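Long-range contact in 401aa long hypothetical glucose-1-phosphate thymidylyltransferase (Sulfolobus tokodaii, PDB 2GGO), which acts as a bifunctional enzyme in the synthesis of UDP-N-acetylglucosamine and UDP-N-acetylgalactosamine: residues Ser292-Ile306 against Leu309-Phe323. Residues are numbered along the deposited sequence; the frame is centred on the assembly and turned at random.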
ATOM      1  N   SER A 292      15.922 -19.539  16.295  1.00 17.94           N
ATOM      2  CA  SER A 292      14.615 -19.660  16.910  1.00 17.11           C
ATOM      3  C   SER A 292      13.679 -18.535  16.652  1.00 17.73           C
ATOM      4  O   SER A 292      12.904 -18.181  17.572  1.00 16.82           O
ATOM      5  CB  SER A 292      14.706 -19.859  18.426  1.00 15.54           C
ATOM      6  OG  SER A 292      15.536 -20.939  18.821  1.00 13.52           O
ATOM      7  N   VAL A 293      13.728 -17.971  15.439  1.00 17.04           N
ATOM      8  CA  VAL A 293      12.783 -16.955  15.010  1.00 17.54           C
ATOM      9  C   VAL A 293      11.900 -17.541  13.927  1.00 18.81           C
ATOM     10  O   VAL A 293      12.387 -18.158  12.947  1.00 17.05           O
ATOM     11  CB  VAL A 293      13.505 -15.660  14.528  1.00 17.24           C
ATOM     12  CG1 VAL A 293      12.511 -14.671  13.931  1.00 12.16           C
ATOM     13  CG2 VAL A 293      14.286 -15.055  15.649  1.00 15.99           C
ATOM     14  N   GLU A 294      10.580 -17.366  14.069  1.00 16.50           N
ATOM     15  CA  GLU A 294       9.676 -17.920  13.058  1.00 18.63           C
ATOM     16  C   GLU A 294       8.846 -16.714  12.535  1.00 18.29           C
ATOM     17  O   GLU A 294       8.419 -15.842  13.306  1.00 16.56           O
ATOM     18  CB  GLU A 294       8.822 -19.065  13.664  1.00 17.16           C
ATOM     19  CG  GLU A 294       7.736 -19.767  12.700  1.00 14.84           C
ATOM     20  CD  GLU A 294       6.764 -20.689  13.407  1.00 20.87           C
ATOM     21  OE1 GLU A 294       7.058 -21.309  14.441  1.00 18.84           O
ATOM     22  OE2 GLU A 294       5.627 -20.803  12.926  1.00 19.74           O
ATOM     23  N   VAL A 295       8.642 -16.664  11.218  1.00 19.39           N
ATOM     24  CA  VAL A 295       7.855 -15.626  10.566  1.00 20.04           C
ATOM     25  C   VAL A 295       6.874 -16.278   9.615  1.00 21.47           C
ATOM     26  O   VAL A 295       7.198 -17.287   8.990  1.00 19.23           O
ATOM     27  CB  VAL A 295       8.780 -14.644   9.761  1.00 20.79           C
ATOM     28  CG1 VAL A 295       7.954 -13.594   9.007  1.00 20.89           C
ATOM     29  CG2 VAL A 295       9.783 -13.989  10.658  1.00 21.48           C
ATOM     30  N   LYS A 296       5.661 -15.716   9.559  1.00 20.79           N
ATOM     31  CA  LYS A 296       4.636 -16.221   8.676  1.00 22.55           C
ATOM     32  C   LYS A 296       3.790 -15.083   8.177  1.00 21.39           C
ATOM     33  O   LYS A 296       3.329 -14.230   8.968  1.00 21.30           O
ATOM     34  CB  LYS A 296       3.722 -17.178   9.450  1.00 22.72           C
ATOM     35  CG  LYS A 296       2.867 -18.048   8.517  1.00 25.60           C
ATOM     36  CD  LYS A 296       1.495 -18.187   9.097  1.00 26.08           C
ATOM     37  CE  LYS A 296       0.988 -16.968   9.723  1.00 28.28           C
ATOM     38  NZ  LYS A 296      -0.482 -17.152  10.044  1.00 25.26           N
ATOM     39  N   GLU A 297       3.514 -15.084   6.891  1.00 20.20           N
ATOM     40  CA  GLU A 297       2.637 -14.053   6.333  1.00 19.81           C
ATOM     41  C   GLU A 297       2.840 -12.668   6.871  1.00 18.02           C
ATOM     42  O   GLU A 297       1.919 -12.036   7.409  1.00 17.64           O
ATOM     43  CB  GLU A 297       1.175 -14.409   6.523  1.00 19.58           C
ATOM     44  CG  GLU A 297       0.334 -13.777   5.433  1.00 23.81           C
ATOM     45  CD  GLU A 297      -0.931 -14.554   5.171  1.00 29.79           C
ATOM     46  OE1 GLU A 297      -2.025 -13.948   5.163  1.00 35.08           O
ATOM     47  OE2 GLU A 297      -0.825 -15.787   4.985  1.00 37.45           O
ATOM     48  N   SER A 298       4.026 -12.138   6.692  1.00 16.65           N
ATOM     49  CA  SER A 298       4.291 -10.759   7.134  1.00 14.48           C
ATOM     50  C   SER A 298       5.249 -10.086   6.199  1.00 14.92           C
ATOM     51  O   SER A 298       6.000 -10.737   5.505  1.00 16.54           O
ATOM     52  CB  SER A 298       4.931 -10.741   8.545  1.00 14.47           C
ATOM     53  OG  SER A 298       4.344 -11.755   9.316  1.00 15.87           O
ATOM     54  N   VAL A 299       5.251  -8.770   6.269  1.00 17.08           N
ATOM     55  CA  VAL A 299       6.072  -7.925   5.469  1.00 17.50           C
ATOM     56  C   VAL A 299       6.950  -7.232   6.470  1.00 17.56           C
ATOM     57  O   VAL A 299       6.465  -6.563   7.403  1.00 18.87           O
ATOM     58  CB  VAL A 299       5.203  -6.892   4.712  1.00 16.89           C
ATOM     59  CG1 VAL A 299       6.065  -6.068   3.769  1.00 18.32           C
ATOM     60  CG2 VAL A 299       4.080  -7.666   3.922  1.00 15.78           C
ATOM     61  N   ILE A 300       8.232  -7.412   6.304  1.00 19.26           N
ATOM     62  CA  ILE A 300       9.200  -6.819   7.245  1.00 18.46           C
ATOM     63  C   ILE A 300      10.125  -5.984   6.347  1.00 19.34           C
ATOM     64  O   ILE A 300      10.802  -6.496   5.481  1.00 19.07           O
ATOM     65  CB  ILE A 300       9.957  -7.937   8.027  1.00 20.23           C
ATOM     66  CG1 ILE A 300       8.982  -8.786   8.896  1.00 18.77           C
ATOM     67  CG2 ILE A 300      11.000  -7.381   8.941  1.00  8.80           C
ATOM     68  CD1 ILE A 300       9.634 -10.100   9.460  1.00 18.06           C
ATOM     69  N   MET A 301      10.068  -4.672   6.550  1.00 20.37           N
ATOM     70  CA  MET A 301      10.731  -3.709   5.697  1.00 20.37           C
ATOM     71  C   MET A 301      12.217  -3.553   5.975  1.00 21.14           C
ATOM     72  O   MET A 301      12.824  -4.276   6.795  1.00 22.03           O
ATOM     73  CB  MET A 301       9.951  -2.383   5.727  1.00 19.46           C
ATOM     74  CG  MET A 301       8.490  -2.518   5.231  1.00 19.05           C
ATOM     75  SD  MET A 301       7.427  -1.078   5.387  1.00 21.74           S
ATOM     76  CE  MET A 301       5.894  -1.833   4.862  1.00 20.71           C
ATOM     77  N   GLU A 302      12.806  -2.586   5.286  1.00 21.18           N
ATOM     78  CA  GLU A 302      14.260  -2.473   5.068  1.00 22.66           C
ATOM     79  C   GLU A 302      15.087  -2.468   6.353  1.00 21.53           C
ATOM     80  O   GLU A 302      14.879  -1.598   7.192  1.00 23.81           O
ATOM     81  CB  GLU A 302      14.554  -1.140   4.343  1.00 21.29           C
ATOM     82  CG  GLU A 302      13.881  -0.971   2.984  1.00 29.82           C
ATOM     83  CD  GLU A 302      12.503  -0.301   3.020  1.00 35.31           C
ATOM     84  OE1 GLU A 302      11.882  -0.229   4.086  1.00 34.83           O
ATOM     85  OE2 GLU A 302      12.024   0.163   1.951  1.00 40.20           O
ATOM     86  N   GLY A 303      16.096  -3.336   6.430  1.00 23.27           N
ATOM     87  CA  GLY A 303      17.034  -3.328   7.539  1.00 21.52           C
ATOM     88  C   GLY A 303      16.442  -3.650   8.913  1.00 21.98           C
ATOM     89  O   GLY A 303      17.096  -3.457   9.918  1.00 23.09           O
ATOM     90  N   SER A 304      15.211  -4.132   8.967  1.00 21.98           N
ATOM     91  CA  SER A 304      14.593  -4.535  10.253  1.00 20.42           C
ATOM     92  C   SER A 304      15.115  -5.843  10.743  1.00 20.56           C
ATOM     93  O   SER A 304      15.448  -6.694   9.974  1.00 18.58           O
ATOM     94  CB  SER A 304      13.106  -4.586  10.141  1.00 20.22           C
ATOM     95  OG  SER A 304      12.635  -3.242  10.129  1.00 21.79           O
ATOM     96  N   LYS A 305      15.231  -5.990  12.052  1.00 18.60           N
ATOM     97  CA  LYS A 305      15.979  -7.090  12.605  1.00 20.29           C
ATOM     98  C   LYS A 305      15.161  -7.854  13.654  1.00 19.85           C
ATOM     99  O   LYS A 305      14.728  -7.258  14.653  1.00 16.47           O
ATOM    100  CB  LYS A 305      17.205  -6.520  13.254  1.00 21.72           C
ATOM    101  CG  LYS A 305      18.364  -6.217  12.243  1.00 26.25           C
ATOM    102  CD  LYS A 305      19.717  -6.027  12.985  1.00 25.20           C
ATOM    103  CE  LYS A 305      20.102  -4.537  13.166  1.00 34.97           C
ATOM    104  NZ  LYS A 305      21.242  -4.253  14.168  1.00 34.36           N
ATOM    105  N   ILE A 306      14.978  -9.156  13.467  1.00 19.05           N
ATOM    106  CA  ILE A 306      14.252 -10.000  14.453  1.00 20.36           C
ATOM    107  C   ILE A 306      15.213 -11.092  14.848  1.00 19.64           C
ATOM    108  O   ILE A 306      15.139 -12.163  14.293  1.00 19.28           O
ATOM    109  CB  ILE A 306      12.996 -10.763  13.876  1.00 20.94           C
ATOM    110  CG1 ILE A 306      12.068  -9.959  12.994  1.00 20.24           C
ATOM    111  CG2 ILE A 306      12.150 -11.318  14.995  1.00 19.63           C
ATOM    112  CD1 ILE A 306      11.741  -8.561  13.525  1.00 16.22           C
ATOM    113  N   LEU A 309      14.411 -15.755  19.239  1.00 12.57           N
ATOM    114  CA  LEU A 309      13.311 -16.205  20.106  1.00  7.55           C
ATOM    115  C   LEU A 309      12.011 -15.490  19.952  1.00 11.63           C
ATOM    116  O   LEU A 309      11.249 -15.368  20.921  1.00 11.19           O
ATOM    117  CB  LEU A 309      13.784 -16.269  21.537  1.00  8.94           C
ATOM    118  CG  LEU A 309      14.940 -17.301  21.740  1.00  2.00           C
ATOM    119  CD1 LEU A 309      15.870 -16.997  23.023  1.00  2.00           C
ATOM    120  CD2 LEU A 309      14.382 -18.575  22.063  1.00  2.00           C
ATOM    121  N   SER A 310      11.645 -15.346  18.683  1.00 11.62           N
ATOM    122  CA  SER A 310      10.542 -14.536  18.235  1.00 12.44           C
ATOM    123  C   SER A 310       9.623 -15.224  17.221  1.00 12.10           C
ATOM    124  O   SER A 310      10.052 -16.087  16.366  1.00 12.02           O
ATOM    125  CB  SER A 310      11.110 -13.194  17.756  1.00 14.83           C
ATOM    126  OG  SER A 310      11.209 -12.304  18.899  1.00 16.80           O
ATOM    127  N   TYR A 311       8.319 -14.942  17.330  1.00 15.36           N
ATOM    128  CA  TYR A 311       7.372 -15.369  16.348  1.00 14.66           C
ATOM    129  C   TYR A 311       6.747 -14.093  15.767  1.00 16.37           C
ATOM    130  O   TYR A 311       6.218 -13.286  16.526  1.00 13.01           O
ATOM    131  CB  TYR A 311       6.246 -16.217  17.054  1.00 18.71           C
ATOM    132  CG  TYR A 311       5.171 -16.614  16.060  1.00 18.31           C
ATOM    133  CD1 TYR A 311       5.487 -17.279  14.922  1.00 16.69           C
ATOM    134  CD2 TYR A 311       3.909 -16.149  16.200  1.00 21.58           C
ATOM    135  CE1 TYR A 311       4.510 -17.526  13.954  1.00 19.69           C
ATOM    136  CE2 TYR A 311       2.950 -16.412  15.336  1.00 22.74           C
ATOM    137  CZ  TYR A 311       3.219 -17.113  14.214  1.00 20.68           C
ATOM    138  OH  TYR A 311       2.204 -17.344  13.308  1.00 22.82           O
ATOM    139  N   VAL A 312       6.740 -13.923  14.433  1.00 13.86           N
ATOM    140  CA  VAL A 312       6.020 -12.808  13.763  1.00 16.05           C
ATOM    141  C   VAL A 312       5.036 -13.432  12.815  1.00 14.86           C
ATOM    142  O   VAL A 312       5.442 -14.076  11.872  1.00 15.12           O
ATOM    143  CB  VAL A 312       7.007 -11.865  12.965  1.00 17.21           C
ATOM    144  CG1 VAL A 312       6.356 -10.661  12.342  1.00 15.50           C
ATOM    145  CG2 VAL A 312       8.098 -11.340  13.918  1.00 19.13           C
ATOM    146  N   GLY A 313       3.744 -13.251  13.019  1.00 10.30           N
ATOM    147  CA  GLY A 313       2.751 -13.932  12.174  1.00 11.15           C
ATOM    148  C   GLY A 313       1.803 -12.842  11.755  1.00 12.02           C
ATOM    149  O   GLY A 313       1.653 -11.881  12.504  1.00  8.25           O
ATOM    150  N   ASP A 314       1.414 -12.809  10.470  1.00 11.36           N
ATOM    151  CA  ASP A 314       0.408 -11.874   9.948  1.00 14.34           C
ATOM    152  C   ASP A 314       0.598 -10.420  10.268  1.00 13.71           C
ATOM    153  O   ASP A 314      -0.375  -9.687  10.536  1.00 16.61           O
ATOM    154  CB  ASP A 314      -0.912 -12.259  10.492  1.00 13.10           C
ATOM    155  CG  ASP A 314      -1.255 -13.716  10.167  1.00 18.02           C
ATOM    156  OD1 ASP A 314      -1.576 -13.916   8.963  1.00 24.26           O
ATOM    157  OD2 ASP A 314      -1.178 -14.629  11.080  1.00 18.44           O
ATOM    158  N   SER A 315       1.807  -9.965  10.210  1.00 16.77           N
ATOM    159  CA  SER A 315       2.110  -8.599  10.609  1.00 13.85           C
ATOM    160  C   SER A 315       2.782  -7.761   9.555  1.00 16.49           C
ATOM    161  O   SER A 315       3.256  -8.292   8.551  1.00 17.78           O
ATOM    162  CB  SER A 315       3.011  -8.653  11.823  1.00 12.69           C
ATOM    163  OG  SER A 315       2.468  -9.649  12.754  1.00  6.67           O
ATOM    164  N   VAL A 316       2.805  -6.461   9.794  1.00 18.46           N
ATOM    165  CA  VAL A 316       3.569  -5.557   8.908  1.00 19.29           C
ATOM    166  C   VAL A 316       4.558  -4.804   9.752  1.00 19.17           C
ATOM    167  O   VAL A 316       4.157  -4.068  10.660  1.00 16.30           O
ATOM    168  CB  VAL A 316       2.718  -4.501   8.203  1.00 20.83           C
ATOM    169  CG1 VAL A 316       3.660  -3.579   7.382  1.00 21.68           C
ATOM    170  CG2 VAL A 316       1.720  -5.153   7.224  1.00 18.71           C
ATOM    171  N   ILE A 317       5.842  -4.969   9.476  1.00 17.29           N
ATOM    172  CA  ILE A 317       6.828  -4.306  10.337  1.00 16.60           C
ATOM    173  C   ILE A 317       7.678  -3.355   9.509  1.00 15.97           C
ATOM    174  O   ILE A 317       8.237  -3.736   8.505  1.00 17.78           O
ATOM    175  CB  ILE A 317       7.726  -5.343  11.011  1.00 16.27           C
ATOM    176  CG1 ILE A 317       6.966  -6.196  12.005  1.00 14.18           C
ATOM    177  CG2 ILE A 317       8.901  -4.751  11.749  1.00 13.37           C
ATOM    178  CD1 ILE A 317       7.923  -7.377  12.386  1.00 16.31           C
ATOM    179  N   ALA A 318       7.782  -2.108   9.945  1.00 14.51           N
ATOM    180  CA  ALA A 318       8.296  -1.104   9.058  1.00 15.66           C
ATOM    181  C   ALA A 318       9.819  -1.110   9.064  1.00 16.31           C
ATOM    182  O   ALA A 318      10.405  -2.199   9.340  1.00 18.92           O
ATOM    183  CB  ALA A 318       7.683   0.222   9.342  1.00 12.65           C
ATOM    184  N   GLU A 319      10.487  -0.011   8.722  1.00 16.94           N
ATOM    185  CA  GLU A 319      11.940  -0.056   8.542  1.00 17.57           C
ATOM    186  C   GLU A 319      12.717   0.195   9.793  1.00 18.55           C
ATOM    187  O   GLU A 319      12.260   0.880  10.676  1.00 19.44           O
ATOM    188  CB  GLU A 319      12.406   0.945   7.435  1.00 18.77           C
ATOM    189  CG  GLU A 319      12.324   2.518   7.780  1.00 17.87           C
ATOM    190  CD  GLU A 319      10.930   3.086   7.792  1.00 22.25           C
ATOM    191  OE1 GLU A 319      10.006   2.360   7.463  1.00 23.53           O
ATOM    192  OE2 GLU A 319      10.723   4.275   8.144  1.00 23.40           O
ATOM    193  N   ASP A 320      13.901  -0.371   9.856  1.00 20.60           N
ATOM    194  CA  ASP A 320      14.834  -0.256  10.985  1.00 21.47           C
ATOM    195  C   ASP A 320      14.213  -0.540  12.353  1.00 20.01           C
ATOM    196  O   ASP A 320      14.450   0.177  13.308  1.00 16.17           O
ATOM    197  CB  ASP A 320      15.595   1.069  10.903  1.00 23.93           C
ATOM    198  CG  ASP A 320      16.360   1.236   9.560  1.00 33.17           C
ATOM    199  OD1 ASP A 320      17.052   0.258   9.125  1.00 41.35           O
ATOM    200  OD2 ASP A 320      16.298   2.347   8.916  1.00 39.84           O
ATOM    201  N   VAL A 321      13.411  -1.612  12.442  1.00 17.44           N
ATOM    202  CA  VAL A 321      12.827  -2.057  13.693  1.00 15.14           C
ATOM    203  C   VAL A 321      13.767  -3.073  14.269  1.00 17.23           C
ATOM    204  O   VAL A 321      14.462  -3.754  13.502  1.00 15.65           O
ATOM    205  CB  VAL A 321      11.395  -2.619  13.506  1.00 12.77           C
ATOM    206  CG1 VAL A 321      10.720  -3.091  14.955  1.00  6.03           C
ATOM    207  CG2 VAL A 321      10.483  -1.472  12.970  1.00 11.92           C
ATOM    208  N   ASN A 322      13.905  -3.112  15.593  1.00 17.51           N
ATOM    209  CA  ASN A 322      14.669  -4.210  16.217  1.00 18.58           C
ATOM    210  C   ASN A 322      13.805  -4.892  17.208  1.00 16.96           C
ATOM    211  O   ASN A 322      13.321  -4.231  18.014  1.00 15.63           O
ATOM    212  CB  ASN A 322      15.957  -3.727  16.963  1.00 20.28           C
ATOM    213  CG  ASN A 322      16.947  -2.987  16.012  1.00 27.18           C
ATOM    214  OD1 ASN A 322      17.603  -3.585  15.168  1.00 30.99           O
ATOM    215  ND2 ASN A 322      16.973  -1.655  16.110  1.00 33.70           N
ATOM    216  N   PHE A 323      13.718  -6.224  17.165  1.00 15.94           N
ATOM    217  CA  PHE A 323      13.018  -6.942  18.208  1.00 13.71           C
ATOM    218  C   PHE A 323      13.930  -7.334  19.265  1.00 13.50           C
ATOM    219  O   PHE A 323      14.856  -8.096  19.010  1.00 16.22           O
ATOM    220  CB  PHE A 323      12.216  -8.208  17.707  1.00  6.54           C
ATOM    221  CG  PHE A 323      10.827  -7.821  17.270  1.00  9.40           C
ATOM    222  CD1 PHE A 323      10.543  -6.472  17.113  1.00 15.05           C
ATOM    223  CD2 PHE A 323       9.820  -8.734  17.056  1.00 12.75           C
ATOM    224  CE1 PHE A 323       9.228  -6.055  16.743  1.00 17.37           C
ATOM    225  CE2 PHE A 323       8.553  -8.349  16.670  1.00 13.73           C
ATOM    226  CZ  PHE A 323       8.281  -7.001  16.485  1.00 14.46           C
TER
HETATM  227  O   HOH W   1      -2.658 -16.421   8.144  1.00 40.53           O
HETATM  228  O   HOH W   2      18.062  -1.828  12.725  1.00 66.20           O
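Lys-296 and Asp-314 join neighbouring turns of the chain at a corner: Lys-296 NZ lies 2.8 Å from Asp-314 OD2 in a salt bridge, on the syn side of the carboxylate, though tilted 27° out of its plane, and a water links NZ to Asp-314 OD1. Asn-331 also donates to Asp-314 OD2 and Arg-352 pairs with Asp-314 OD1. With an alanine in place of Asp-314, the Lys-296 ammonium would probably lose its carboxylate mate and Arg-352 this anionic partner. Next to Asp-314 in the chain, Gly-313 suits its place because a CB would collide with the hydroxyl of Tyr-311, whose ring lies over the Gly-313 backbone N.

Met-301 can be followed outward. Its CB is 3.5 Å from Ile-317 O, and CG, anti to the carbonyl carbon (chi1 -60°), stays beside the same oxygen. The chain then runs extended: SD passes 3.8 Å from Ala-318 CA, and CE ends 3.8 Å from Val-316 CG1. A long, unbranched apolar residue fits here, with helix 212-225 packing against it.

At the next corner, Ser-304 uses its small hydroxyl twice. OG donates to Ala-318 O (2.6 Å), in the carbonyl plane on a lone pair, and accepts from Val-321 N (2.9 Å, 173°). Inside, branched residues fill the core: Ile-300 lies side by side with Ile-317, while Ile-306 sets CD1 over one face of the Phe-323 ring, 4.2 Å from its centroid, in a CH-pi contact.

Parallel backbone bonds join the strands face by face, Glu-294 matching Tyr-311 and Ile-300 matching Ile-317, the stacking of successive three-sided coils in the left-handed parallel beta-helix of hexapeptide-repeat transferases.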